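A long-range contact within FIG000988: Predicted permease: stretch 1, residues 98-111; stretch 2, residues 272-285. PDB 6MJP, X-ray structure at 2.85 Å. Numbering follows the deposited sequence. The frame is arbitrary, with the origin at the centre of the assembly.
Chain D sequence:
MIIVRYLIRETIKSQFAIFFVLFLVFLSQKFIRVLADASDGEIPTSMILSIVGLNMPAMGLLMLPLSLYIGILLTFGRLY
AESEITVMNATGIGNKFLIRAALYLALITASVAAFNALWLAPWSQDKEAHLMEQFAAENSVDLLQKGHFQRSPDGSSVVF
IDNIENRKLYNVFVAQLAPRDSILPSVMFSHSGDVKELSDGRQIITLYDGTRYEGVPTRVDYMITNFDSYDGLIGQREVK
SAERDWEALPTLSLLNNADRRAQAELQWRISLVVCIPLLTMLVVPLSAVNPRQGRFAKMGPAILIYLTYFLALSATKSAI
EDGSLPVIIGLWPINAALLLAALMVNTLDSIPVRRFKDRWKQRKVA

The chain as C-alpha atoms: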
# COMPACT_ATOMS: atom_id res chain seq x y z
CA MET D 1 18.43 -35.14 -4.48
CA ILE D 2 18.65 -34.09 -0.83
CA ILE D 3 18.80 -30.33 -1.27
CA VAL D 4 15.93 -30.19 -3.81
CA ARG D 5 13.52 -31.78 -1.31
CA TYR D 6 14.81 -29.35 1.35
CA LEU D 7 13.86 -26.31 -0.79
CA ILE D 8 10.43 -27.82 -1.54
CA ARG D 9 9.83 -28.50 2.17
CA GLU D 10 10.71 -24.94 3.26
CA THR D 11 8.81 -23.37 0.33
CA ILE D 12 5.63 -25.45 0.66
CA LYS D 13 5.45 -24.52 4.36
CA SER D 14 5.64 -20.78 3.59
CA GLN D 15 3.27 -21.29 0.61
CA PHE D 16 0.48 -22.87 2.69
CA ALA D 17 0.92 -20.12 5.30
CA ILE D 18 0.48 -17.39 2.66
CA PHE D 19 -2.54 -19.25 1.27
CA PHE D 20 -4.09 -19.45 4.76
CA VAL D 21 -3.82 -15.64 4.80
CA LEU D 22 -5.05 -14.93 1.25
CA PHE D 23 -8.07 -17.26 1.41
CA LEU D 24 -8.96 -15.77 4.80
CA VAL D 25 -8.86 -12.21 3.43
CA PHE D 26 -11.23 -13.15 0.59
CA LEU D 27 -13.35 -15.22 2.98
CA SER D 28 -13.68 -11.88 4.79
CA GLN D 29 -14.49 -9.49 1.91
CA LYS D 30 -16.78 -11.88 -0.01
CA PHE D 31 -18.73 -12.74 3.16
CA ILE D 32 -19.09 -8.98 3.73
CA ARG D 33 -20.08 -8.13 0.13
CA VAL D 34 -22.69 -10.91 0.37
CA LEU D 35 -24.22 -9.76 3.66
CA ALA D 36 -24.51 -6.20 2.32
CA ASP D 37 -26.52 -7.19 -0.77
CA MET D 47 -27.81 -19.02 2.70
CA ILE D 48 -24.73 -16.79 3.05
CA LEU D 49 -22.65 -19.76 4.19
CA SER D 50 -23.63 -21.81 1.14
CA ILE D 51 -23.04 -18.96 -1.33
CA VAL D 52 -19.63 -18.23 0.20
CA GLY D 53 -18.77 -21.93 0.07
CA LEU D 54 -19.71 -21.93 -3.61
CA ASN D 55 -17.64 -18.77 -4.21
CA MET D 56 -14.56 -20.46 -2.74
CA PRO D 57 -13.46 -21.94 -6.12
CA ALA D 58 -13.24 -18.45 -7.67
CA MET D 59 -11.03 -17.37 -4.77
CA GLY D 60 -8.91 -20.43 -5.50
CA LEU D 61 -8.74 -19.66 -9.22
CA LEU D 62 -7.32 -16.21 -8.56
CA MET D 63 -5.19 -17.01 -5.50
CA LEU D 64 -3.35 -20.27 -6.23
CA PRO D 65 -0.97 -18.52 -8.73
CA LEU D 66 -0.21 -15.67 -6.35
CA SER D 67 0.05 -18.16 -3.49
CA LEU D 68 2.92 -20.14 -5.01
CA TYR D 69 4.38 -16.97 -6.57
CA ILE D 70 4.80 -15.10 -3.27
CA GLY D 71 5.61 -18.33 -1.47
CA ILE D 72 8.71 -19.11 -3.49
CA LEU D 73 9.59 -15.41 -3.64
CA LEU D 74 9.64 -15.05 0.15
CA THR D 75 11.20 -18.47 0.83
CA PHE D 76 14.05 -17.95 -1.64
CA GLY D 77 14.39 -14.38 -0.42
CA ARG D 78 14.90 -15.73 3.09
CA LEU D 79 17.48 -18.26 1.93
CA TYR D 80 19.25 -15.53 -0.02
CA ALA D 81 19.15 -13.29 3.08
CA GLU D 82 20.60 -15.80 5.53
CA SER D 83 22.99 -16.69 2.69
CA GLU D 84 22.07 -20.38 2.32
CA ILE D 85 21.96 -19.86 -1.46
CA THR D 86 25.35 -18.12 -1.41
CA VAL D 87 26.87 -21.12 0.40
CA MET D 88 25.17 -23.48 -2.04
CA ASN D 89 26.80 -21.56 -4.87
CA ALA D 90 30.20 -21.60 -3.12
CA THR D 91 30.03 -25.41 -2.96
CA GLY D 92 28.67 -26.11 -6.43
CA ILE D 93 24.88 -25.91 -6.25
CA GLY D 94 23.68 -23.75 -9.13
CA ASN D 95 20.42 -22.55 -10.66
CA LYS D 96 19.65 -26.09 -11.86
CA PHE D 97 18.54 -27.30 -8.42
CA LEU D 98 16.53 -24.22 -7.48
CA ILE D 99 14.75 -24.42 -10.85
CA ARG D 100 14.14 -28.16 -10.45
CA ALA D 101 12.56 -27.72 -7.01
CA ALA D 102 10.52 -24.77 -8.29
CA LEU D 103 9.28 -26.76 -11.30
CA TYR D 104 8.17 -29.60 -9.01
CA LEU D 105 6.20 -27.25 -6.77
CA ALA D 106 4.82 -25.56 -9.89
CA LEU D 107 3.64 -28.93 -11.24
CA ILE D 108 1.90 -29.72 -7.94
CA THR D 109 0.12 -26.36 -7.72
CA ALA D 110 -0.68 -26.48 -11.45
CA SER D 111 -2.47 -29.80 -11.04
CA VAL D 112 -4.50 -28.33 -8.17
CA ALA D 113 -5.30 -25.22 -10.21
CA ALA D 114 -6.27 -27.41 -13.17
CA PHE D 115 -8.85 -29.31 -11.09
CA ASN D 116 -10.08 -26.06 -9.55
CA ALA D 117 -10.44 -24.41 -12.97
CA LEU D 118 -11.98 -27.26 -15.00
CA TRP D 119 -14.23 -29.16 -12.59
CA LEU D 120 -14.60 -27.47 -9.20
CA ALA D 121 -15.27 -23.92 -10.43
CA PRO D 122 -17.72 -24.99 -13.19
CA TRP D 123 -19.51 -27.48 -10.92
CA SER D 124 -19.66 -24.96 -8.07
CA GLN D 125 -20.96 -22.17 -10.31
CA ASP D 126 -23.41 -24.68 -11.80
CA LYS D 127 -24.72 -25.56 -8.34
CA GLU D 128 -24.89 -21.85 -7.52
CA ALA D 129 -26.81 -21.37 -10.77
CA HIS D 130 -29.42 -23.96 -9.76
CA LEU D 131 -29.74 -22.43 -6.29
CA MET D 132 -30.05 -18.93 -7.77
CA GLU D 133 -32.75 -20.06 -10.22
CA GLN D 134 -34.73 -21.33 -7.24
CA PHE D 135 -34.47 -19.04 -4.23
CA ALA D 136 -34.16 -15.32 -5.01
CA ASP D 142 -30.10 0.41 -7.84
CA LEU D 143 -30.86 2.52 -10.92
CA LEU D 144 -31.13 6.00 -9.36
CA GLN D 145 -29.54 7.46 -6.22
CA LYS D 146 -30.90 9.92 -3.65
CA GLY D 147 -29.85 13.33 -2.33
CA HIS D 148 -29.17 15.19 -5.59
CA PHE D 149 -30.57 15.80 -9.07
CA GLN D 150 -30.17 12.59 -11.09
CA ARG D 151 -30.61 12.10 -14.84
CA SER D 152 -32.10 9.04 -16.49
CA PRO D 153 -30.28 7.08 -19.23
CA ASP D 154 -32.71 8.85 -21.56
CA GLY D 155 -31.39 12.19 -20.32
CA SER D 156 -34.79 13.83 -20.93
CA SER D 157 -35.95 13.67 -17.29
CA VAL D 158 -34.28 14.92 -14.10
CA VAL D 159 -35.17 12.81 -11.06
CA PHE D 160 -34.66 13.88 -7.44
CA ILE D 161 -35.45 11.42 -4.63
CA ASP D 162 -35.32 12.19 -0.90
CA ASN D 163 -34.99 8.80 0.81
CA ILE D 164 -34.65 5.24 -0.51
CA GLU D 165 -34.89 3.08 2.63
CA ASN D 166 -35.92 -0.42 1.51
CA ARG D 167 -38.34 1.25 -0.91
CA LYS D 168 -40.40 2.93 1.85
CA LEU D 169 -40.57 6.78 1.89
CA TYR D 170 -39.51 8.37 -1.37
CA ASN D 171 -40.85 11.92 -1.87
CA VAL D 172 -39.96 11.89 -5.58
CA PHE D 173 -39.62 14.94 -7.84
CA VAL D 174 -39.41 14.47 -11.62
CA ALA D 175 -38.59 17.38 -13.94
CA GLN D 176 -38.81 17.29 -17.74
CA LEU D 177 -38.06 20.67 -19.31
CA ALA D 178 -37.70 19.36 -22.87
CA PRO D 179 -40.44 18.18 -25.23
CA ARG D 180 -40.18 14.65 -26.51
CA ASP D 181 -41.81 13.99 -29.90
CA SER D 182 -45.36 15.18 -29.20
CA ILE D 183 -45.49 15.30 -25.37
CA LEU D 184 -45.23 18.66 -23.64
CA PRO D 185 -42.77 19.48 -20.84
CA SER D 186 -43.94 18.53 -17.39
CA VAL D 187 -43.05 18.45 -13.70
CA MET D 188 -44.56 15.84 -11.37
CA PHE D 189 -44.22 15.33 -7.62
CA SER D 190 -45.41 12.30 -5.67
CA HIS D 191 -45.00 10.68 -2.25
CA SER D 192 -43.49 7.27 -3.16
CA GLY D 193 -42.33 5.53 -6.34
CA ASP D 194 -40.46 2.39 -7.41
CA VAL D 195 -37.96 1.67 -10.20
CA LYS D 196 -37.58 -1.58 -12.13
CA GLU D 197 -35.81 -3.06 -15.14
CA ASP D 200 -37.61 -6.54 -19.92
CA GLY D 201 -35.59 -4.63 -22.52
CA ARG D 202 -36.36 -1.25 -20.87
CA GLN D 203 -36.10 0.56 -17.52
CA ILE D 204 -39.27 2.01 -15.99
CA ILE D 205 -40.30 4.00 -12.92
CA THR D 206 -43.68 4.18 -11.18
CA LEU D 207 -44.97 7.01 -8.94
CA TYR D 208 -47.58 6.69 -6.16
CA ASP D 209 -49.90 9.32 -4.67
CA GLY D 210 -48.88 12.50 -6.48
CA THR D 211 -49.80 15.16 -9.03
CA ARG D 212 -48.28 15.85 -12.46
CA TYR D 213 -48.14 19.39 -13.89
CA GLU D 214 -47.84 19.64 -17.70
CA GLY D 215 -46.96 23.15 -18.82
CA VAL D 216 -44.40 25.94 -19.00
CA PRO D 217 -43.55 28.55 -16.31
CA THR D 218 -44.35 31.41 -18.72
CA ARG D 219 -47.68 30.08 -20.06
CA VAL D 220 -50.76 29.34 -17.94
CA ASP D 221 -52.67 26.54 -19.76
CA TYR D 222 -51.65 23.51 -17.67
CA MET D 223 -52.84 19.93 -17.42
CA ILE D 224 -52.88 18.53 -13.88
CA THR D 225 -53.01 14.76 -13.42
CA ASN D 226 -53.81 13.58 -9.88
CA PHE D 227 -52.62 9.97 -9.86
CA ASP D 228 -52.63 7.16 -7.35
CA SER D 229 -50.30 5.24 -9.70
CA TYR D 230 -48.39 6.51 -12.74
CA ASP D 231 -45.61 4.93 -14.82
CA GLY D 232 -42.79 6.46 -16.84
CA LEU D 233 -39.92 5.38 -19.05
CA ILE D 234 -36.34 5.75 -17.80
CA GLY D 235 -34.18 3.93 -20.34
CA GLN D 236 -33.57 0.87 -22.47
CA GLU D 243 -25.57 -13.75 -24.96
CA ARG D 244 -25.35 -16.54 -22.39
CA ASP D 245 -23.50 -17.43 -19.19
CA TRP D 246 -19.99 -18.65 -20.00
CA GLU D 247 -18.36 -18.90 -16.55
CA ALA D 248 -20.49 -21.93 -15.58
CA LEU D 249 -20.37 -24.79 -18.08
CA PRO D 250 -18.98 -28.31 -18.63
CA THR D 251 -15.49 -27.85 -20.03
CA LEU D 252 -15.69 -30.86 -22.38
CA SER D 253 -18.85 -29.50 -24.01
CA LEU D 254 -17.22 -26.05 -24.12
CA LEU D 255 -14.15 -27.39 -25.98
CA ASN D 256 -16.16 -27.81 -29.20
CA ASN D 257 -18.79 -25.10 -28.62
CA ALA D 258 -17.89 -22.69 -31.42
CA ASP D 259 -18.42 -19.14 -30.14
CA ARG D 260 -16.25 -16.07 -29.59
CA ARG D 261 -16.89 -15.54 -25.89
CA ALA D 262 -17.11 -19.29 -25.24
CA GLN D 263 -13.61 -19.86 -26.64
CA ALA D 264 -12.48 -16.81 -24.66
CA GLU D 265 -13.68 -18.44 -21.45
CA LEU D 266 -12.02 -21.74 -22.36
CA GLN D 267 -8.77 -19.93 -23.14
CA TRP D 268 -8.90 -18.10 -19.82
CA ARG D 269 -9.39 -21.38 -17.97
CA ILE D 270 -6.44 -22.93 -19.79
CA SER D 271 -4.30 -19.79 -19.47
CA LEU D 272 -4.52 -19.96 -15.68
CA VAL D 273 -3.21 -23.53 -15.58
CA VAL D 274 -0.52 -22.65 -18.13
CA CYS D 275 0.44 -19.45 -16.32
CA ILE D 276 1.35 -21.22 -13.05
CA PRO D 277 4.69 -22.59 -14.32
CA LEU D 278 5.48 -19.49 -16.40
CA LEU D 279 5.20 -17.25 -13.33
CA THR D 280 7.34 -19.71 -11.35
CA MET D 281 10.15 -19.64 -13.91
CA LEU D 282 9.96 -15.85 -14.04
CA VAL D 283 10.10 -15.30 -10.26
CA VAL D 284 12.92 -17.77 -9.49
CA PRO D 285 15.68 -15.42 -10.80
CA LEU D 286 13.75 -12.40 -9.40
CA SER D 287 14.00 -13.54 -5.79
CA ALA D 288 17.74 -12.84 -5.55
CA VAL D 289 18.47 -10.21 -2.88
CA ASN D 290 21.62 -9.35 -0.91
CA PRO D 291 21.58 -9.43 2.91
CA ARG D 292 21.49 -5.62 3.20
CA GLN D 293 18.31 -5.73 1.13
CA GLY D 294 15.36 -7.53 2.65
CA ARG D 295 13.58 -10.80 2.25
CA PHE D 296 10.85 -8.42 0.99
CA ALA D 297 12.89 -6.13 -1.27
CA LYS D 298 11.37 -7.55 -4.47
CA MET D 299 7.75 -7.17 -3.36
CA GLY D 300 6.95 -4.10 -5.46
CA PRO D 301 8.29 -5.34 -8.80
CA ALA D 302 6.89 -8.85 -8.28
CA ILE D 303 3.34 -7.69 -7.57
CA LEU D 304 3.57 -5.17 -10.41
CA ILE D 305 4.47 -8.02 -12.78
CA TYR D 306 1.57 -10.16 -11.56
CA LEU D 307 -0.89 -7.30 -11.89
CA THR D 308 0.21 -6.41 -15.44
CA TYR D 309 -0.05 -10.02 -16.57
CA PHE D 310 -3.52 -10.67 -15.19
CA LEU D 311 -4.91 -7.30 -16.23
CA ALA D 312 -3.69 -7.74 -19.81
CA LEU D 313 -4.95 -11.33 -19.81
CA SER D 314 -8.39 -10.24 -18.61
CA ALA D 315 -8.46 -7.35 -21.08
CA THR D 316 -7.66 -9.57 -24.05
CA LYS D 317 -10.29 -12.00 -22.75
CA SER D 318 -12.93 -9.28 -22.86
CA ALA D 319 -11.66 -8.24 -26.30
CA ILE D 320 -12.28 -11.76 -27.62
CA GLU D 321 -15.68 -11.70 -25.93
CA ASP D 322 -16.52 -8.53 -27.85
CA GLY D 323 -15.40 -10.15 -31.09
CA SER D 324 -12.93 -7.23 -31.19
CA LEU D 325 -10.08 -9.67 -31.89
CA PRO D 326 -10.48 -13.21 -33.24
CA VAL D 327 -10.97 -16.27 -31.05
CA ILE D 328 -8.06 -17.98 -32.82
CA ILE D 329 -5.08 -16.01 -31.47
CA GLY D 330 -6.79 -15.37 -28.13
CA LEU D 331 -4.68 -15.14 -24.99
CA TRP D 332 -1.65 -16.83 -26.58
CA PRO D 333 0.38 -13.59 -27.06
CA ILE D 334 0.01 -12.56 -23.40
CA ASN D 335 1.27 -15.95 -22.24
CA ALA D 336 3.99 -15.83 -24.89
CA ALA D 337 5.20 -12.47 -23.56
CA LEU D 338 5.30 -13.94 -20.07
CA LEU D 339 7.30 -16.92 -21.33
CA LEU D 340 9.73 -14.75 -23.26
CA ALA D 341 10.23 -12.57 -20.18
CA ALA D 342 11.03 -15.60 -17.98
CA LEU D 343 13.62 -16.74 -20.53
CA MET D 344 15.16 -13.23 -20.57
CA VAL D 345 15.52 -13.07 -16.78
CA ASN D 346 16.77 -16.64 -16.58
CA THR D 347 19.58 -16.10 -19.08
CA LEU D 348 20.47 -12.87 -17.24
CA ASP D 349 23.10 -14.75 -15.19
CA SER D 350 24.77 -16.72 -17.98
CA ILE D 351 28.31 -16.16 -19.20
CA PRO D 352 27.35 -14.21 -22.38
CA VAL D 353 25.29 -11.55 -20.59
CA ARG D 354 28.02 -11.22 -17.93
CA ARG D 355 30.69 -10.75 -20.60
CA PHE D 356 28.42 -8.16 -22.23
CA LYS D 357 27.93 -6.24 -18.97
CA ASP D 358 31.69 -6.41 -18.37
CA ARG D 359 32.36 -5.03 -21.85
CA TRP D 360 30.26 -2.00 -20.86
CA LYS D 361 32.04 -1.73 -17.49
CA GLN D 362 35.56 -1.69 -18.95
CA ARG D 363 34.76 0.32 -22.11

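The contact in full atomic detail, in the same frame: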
# COMPACT_ATOMS: atom_id res chain seq x y z
N LEU D 98 17.63 -25.13 -7.78
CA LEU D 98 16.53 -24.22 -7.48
C LEU D 98 15.41 -24.36 -8.51
O LEU D 98 14.24 -24.52 -8.14
CB LEU D 98 17.04 -22.77 -7.41
CG LEU D 98 17.78 -22.31 -6.14
CD1 LEU D 98 19.12 -22.99 -5.98
CD2 LEU D 98 17.96 -20.81 -6.12
N ILE D 99 15.77 -24.36 -9.80
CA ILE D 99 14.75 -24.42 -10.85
C ILE D 99 14.07 -25.79 -10.87
O ILE D 99 12.89 -25.89 -11.22
CB ILE D 99 15.39 -24.07 -12.21
CG1 ILE D 99 15.74 -22.57 -12.26
CG2 ILE D 99 14.47 -24.47 -13.38
CD1 ILE D 99 16.61 -22.18 -13.44
N ARG D 100 14.78 -26.85 -10.48
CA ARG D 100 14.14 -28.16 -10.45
C ARG D 100 13.12 -28.24 -9.33
O ARG D 100 12.00 -28.71 -9.53
CB ARG D 100 15.19 -29.26 -10.30
CG ARG D 100 14.58 -30.65 -10.34
N ALA D 101 13.50 -27.78 -8.13
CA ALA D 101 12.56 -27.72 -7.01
C ALA D 101 11.36 -26.85 -7.33
O ALA D 101 10.21 -27.22 -7.03
CB ALA D 101 13.28 -27.20 -5.77
N ALA D 102 11.61 -25.68 -7.93
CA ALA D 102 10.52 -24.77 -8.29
C ALA D 102 9.58 -25.40 -9.31
O ALA D 102 8.35 -25.28 -9.20
CB ALA D 102 11.08 -23.46 -8.81
N LEU D 103 10.13 -26.09 -10.32
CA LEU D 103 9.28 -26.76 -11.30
C LEU D 103 8.45 -27.86 -10.66
O LEU D 103 7.31 -28.08 -11.08
CB LEU D 103 10.11 -27.31 -12.46
CG LEU D 103 10.62 -26.32 -13.51
CD1 LEU D 103 11.45 -27.03 -14.58
CD2 LEU D 103 9.50 -25.48 -14.16
N TYR D 104 8.98 -28.56 -9.65
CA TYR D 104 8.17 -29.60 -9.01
C TYR D 104 7.02 -29.00 -8.22
O TYR D 104 5.88 -29.49 -8.29
CB TYR D 104 9.04 -30.48 -8.11
CG TYR D 104 8.32 -31.71 -7.60
N LEU D 105 7.29 -27.94 -7.46
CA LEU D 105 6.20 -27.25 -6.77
C LEU D 105 5.21 -26.66 -7.76
O LEU D 105 4.00 -26.70 -7.53
CB LEU D 105 6.77 -26.16 -5.86
CG LEU D 105 7.35 -26.62 -4.53
CD1 LEU D 105 8.30 -25.58 -4.00
CD2 LEU D 105 6.24 -26.88 -3.53
N ALA D 106 5.71 -26.11 -8.87
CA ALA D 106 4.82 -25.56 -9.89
C ALA D 106 3.91 -26.65 -10.46
O ALA D 106 2.71 -26.43 -10.63
CB ALA D 106 5.63 -24.89 -11.00
N LEU D 107 4.46 -27.83 -10.74
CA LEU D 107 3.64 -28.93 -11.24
C LEU D 107 2.56 -29.32 -10.25
O LEU D 107 1.41 -29.57 -10.64
CB LEU D 107 4.52 -30.14 -11.58
CG LEU D 107 3.80 -31.43 -12.00
CD1 LEU D 107 3.08 -31.24 -13.32
CD2 LEU D 107 4.76 -32.60 -12.11
N ILE D 108 2.89 -29.38 -8.96
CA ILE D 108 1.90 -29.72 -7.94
C ILE D 108 0.77 -28.70 -7.94
O ILE D 108 -0.40 -29.04 -8.10
CB ILE D 108 2.56 -29.80 -6.56
CG1 ILE D 108 3.56 -30.95 -6.50
CG2 ILE D 108 1.51 -29.95 -5.48
CD1 ILE D 108 4.33 -31.00 -5.22
N THR D 109 1.12 -27.42 -7.75
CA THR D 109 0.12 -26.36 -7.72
C THR D 109 -0.62 -26.24 -9.05
O THR D 109 -1.79 -25.83 -9.06
CB THR D 109 0.78 -25.02 -7.37
OG1 THR D 109 1.72 -25.21 -6.31
CG2 THR D 109 -0.27 -24.01 -6.93
N ALA D 110 0.02 -26.57 -10.17
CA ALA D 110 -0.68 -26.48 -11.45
C ALA D 110 -1.75 -27.55 -11.56
O ALA D 110 -2.83 -27.30 -12.10
CB ALA D 110 0.31 -26.60 -12.61
N SER D 111 -1.47 -28.74 -11.04
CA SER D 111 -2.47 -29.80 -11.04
C SER D 111 -3.67 -29.43 -10.18
O SER D 111 -4.82 -29.69 -10.55
CB SER D 111 -1.85 -31.11 -10.54
OG SER D 111 -0.75 -31.50 -11.34
N LEU D 272 -4.86 -19.92 -17.10
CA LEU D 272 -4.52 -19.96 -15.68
C LEU D 272 -3.61 -21.14 -15.38
O LEU D 272 -2.55 -20.98 -14.75
CB LEU D 272 -5.80 -20.03 -14.85
CG LEU D 272 -6.78 -18.85 -14.93
CD1 LEU D 272 -8.03 -19.15 -14.13
CD2 LEU D 272 -6.12 -17.56 -14.45
N VAL D 273 -4.00 -22.33 -15.83
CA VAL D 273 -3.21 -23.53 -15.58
C VAL D 273 -1.85 -23.44 -16.27
O VAL D 273 -0.85 -23.95 -15.75
CB VAL D 273 -3.99 -24.76 -16.04
CG1 VAL D 273 -3.28 -26.03 -15.65
CG2 VAL D 273 -5.39 -24.70 -15.45
N VAL D 274 -1.79 -22.80 -17.44
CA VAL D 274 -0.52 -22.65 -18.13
C VAL D 274 0.31 -21.52 -17.54
O VAL D 274 1.54 -21.50 -17.70
CB VAL D 274 -0.77 -22.46 -19.64
CG1 VAL D 274 0.51 -22.20 -20.41
CG2 VAL D 274 -1.46 -23.70 -20.22
N CYS D 275 -0.31 -20.60 -16.81
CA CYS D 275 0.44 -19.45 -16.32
C CYS D 275 1.20 -19.78 -15.04
O CYS D 275 2.15 -19.06 -14.70
CB CYS D 275 -0.49 -18.27 -16.05
SG CYS D 275 -1.19 -18.31 -14.40
N ILE D 276 0.77 -20.82 -14.33
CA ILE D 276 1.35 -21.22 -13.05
C ILE D 276 2.85 -21.49 -13.23
O ILE D 276 3.66 -20.89 -12.51
CB ILE D 276 0.66 -22.47 -12.46
CG1 ILE D 276 -0.85 -22.28 -12.28
CG2 ILE D 276 1.29 -22.82 -11.12
CD1 ILE D 276 -1.20 -21.19 -11.32
N PRO D 277 3.25 -22.37 -14.15
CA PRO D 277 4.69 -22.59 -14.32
C PRO D 277 5.41 -21.41 -14.93
O PRO D 277 6.58 -21.19 -14.59
CB PRO D 277 4.74 -23.83 -15.23
CG PRO D 277 3.53 -23.72 -16.04
CD PRO D 277 2.49 -23.21 -15.09
N LEU D 278 4.78 -20.63 -15.82
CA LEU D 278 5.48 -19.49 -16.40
C LEU D 278 5.86 -18.48 -15.33
O LEU D 278 6.98 -17.96 -15.33
CB LEU D 278 4.62 -18.83 -17.47
CG LEU D 278 4.20 -19.72 -18.64
CD1 LEU D 278 3.07 -19.04 -19.40
CD2 LEU D 278 5.38 -20.01 -19.57
N LEU D 279 4.93 -18.19 -14.41
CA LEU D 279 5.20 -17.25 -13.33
C LEU D 279 6.30 -17.77 -12.41
O LEU D 279 7.14 -17.00 -11.94
CB LEU D 279 3.92 -16.99 -12.54
CG LEU D 279 2.94 -15.99 -13.16
CD1 LEU D 279 1.68 -15.85 -12.32
CD2 LEU D 279 3.60 -14.64 -13.37
N THR D 280 6.29 -19.09 -12.15
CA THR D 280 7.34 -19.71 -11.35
C THR D 280 8.71 -19.47 -11.96
O THR D 280 9.64 -19.00 -11.28
CB THR D 280 7.07 -21.21 -11.23
OG1 THR D 280 5.92 -21.46 -10.42
CG2 THR D 280 8.25 -21.91 -10.60
N MET D 281 8.87 -19.81 -13.24
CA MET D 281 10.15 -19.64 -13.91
C MET D 281 10.57 -18.18 -13.96
O MET D 281 11.77 -17.88 -13.93
CB MET D 281 10.09 -20.25 -15.31
CG MET D 281 10.22 -21.76 -15.31
SD MET D 281 11.87 -22.29 -14.81
CE MET D 281 12.86 -21.60 -16.14
N LEU D 282 9.61 -17.27 -14.02
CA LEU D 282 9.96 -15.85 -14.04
C LEU D 282 10.45 -15.38 -12.67
O LEU D 282 11.42 -14.62 -12.59
CB LEU D 282 8.76 -15.02 -14.50
CG LEU D 282 8.89 -13.50 -14.38
CD1 LEU D 282 10.06 -12.98 -15.19
CD2 LEU D 282 7.61 -12.86 -14.83
N VAL D 283 9.81 -15.83 -11.59
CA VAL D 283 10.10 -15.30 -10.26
C VAL D 283 11.32 -15.95 -9.62
O VAL D 283 11.91 -15.37 -8.69
CB VAL D 283 8.88 -15.45 -9.34
CG1 VAL D 283 8.68 -16.90 -8.90
CG2 VAL D 283 9.02 -14.54 -8.14
N VAL D 284 11.74 -17.13 -10.08
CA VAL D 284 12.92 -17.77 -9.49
C VAL D 284 14.16 -16.89 -9.59
O VAL D 284 14.80 -16.65 -8.56
CB VAL D 284 13.12 -19.17 -10.09
CG1 VAL D 284 14.47 -19.69 -9.73
CG2 VAL D 284 12.06 -20.11 -9.58
N PRO D 285 14.54 -16.36 -10.77
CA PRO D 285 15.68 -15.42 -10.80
C PRO D 285 15.41 -14.09 -10.12
O PRO D 285 16.37 -13.42 -9.73
CB PRO D 285 15.93 -15.22 -12.30
CG PRO D 285 15.10 -16.26 -13.00
CD PRO D 285 13.95 -16.52 -12.11

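Two helices run nearly antiparallel, at 160°, with axes 8.9 Å apart at their closest, and pack without a single hydrogen bond between them. The contact is van der Waals packing, burying 541 Å² in all, and its first rule is small residues on one side: Ala102, Ala106 and Ala110 let the branched side chains of the other helix approach the backbone.

Val273 is the first residue of the second stretch to touch the first. Its CA-to-CB bond points sideways, yet its CG1 lies 3.8 Å from the carbonyl O of Ala110, a contact to the main chain. One turn on, Ile276 points toward the partner. Its CB sits 4.1 Å from Ala110 CB, and its CG2 is 3.9 Å from Ala106 O, 4.1 Å from Ala110 N and 4.4 Å from Thr109 CB, so one methyl settles among three residues.

Pro277 follows at the tightest register, its CA 5.3 Å from the CA of Ala106. Lacking an amide hydrogen, it leaves the helix kinked here; Ala106 CB rests 4.1 Å from Pro277 CA.

Thr280 shows how a polar residue can be buried in such a contact. Its OG1 donates to Ile276 O within its own helix (3.1 Å), satisfying the hydroxyl locally, while its CG2 packs 3.7 Å from Ala102 CB. The same OG1 lies 3.5 Å from Ala106 CB.

Met281 starts out sideways, but its all-m side chain curls its end nearer to the partner: SD reaches 3.7 Å from Ile99 CG2, and CG meets Leu103 CD2 at 4.0 Å. The long, unbranched side chain lets the residue reach two partners from a sideways start.

Val284, the last residue to make contact, has its CA-to-CB bond toward the partner and uses both methyls, CG2 3.6 Å from Ala102 CB and CG1 4.0 Å from Ile99 CG1.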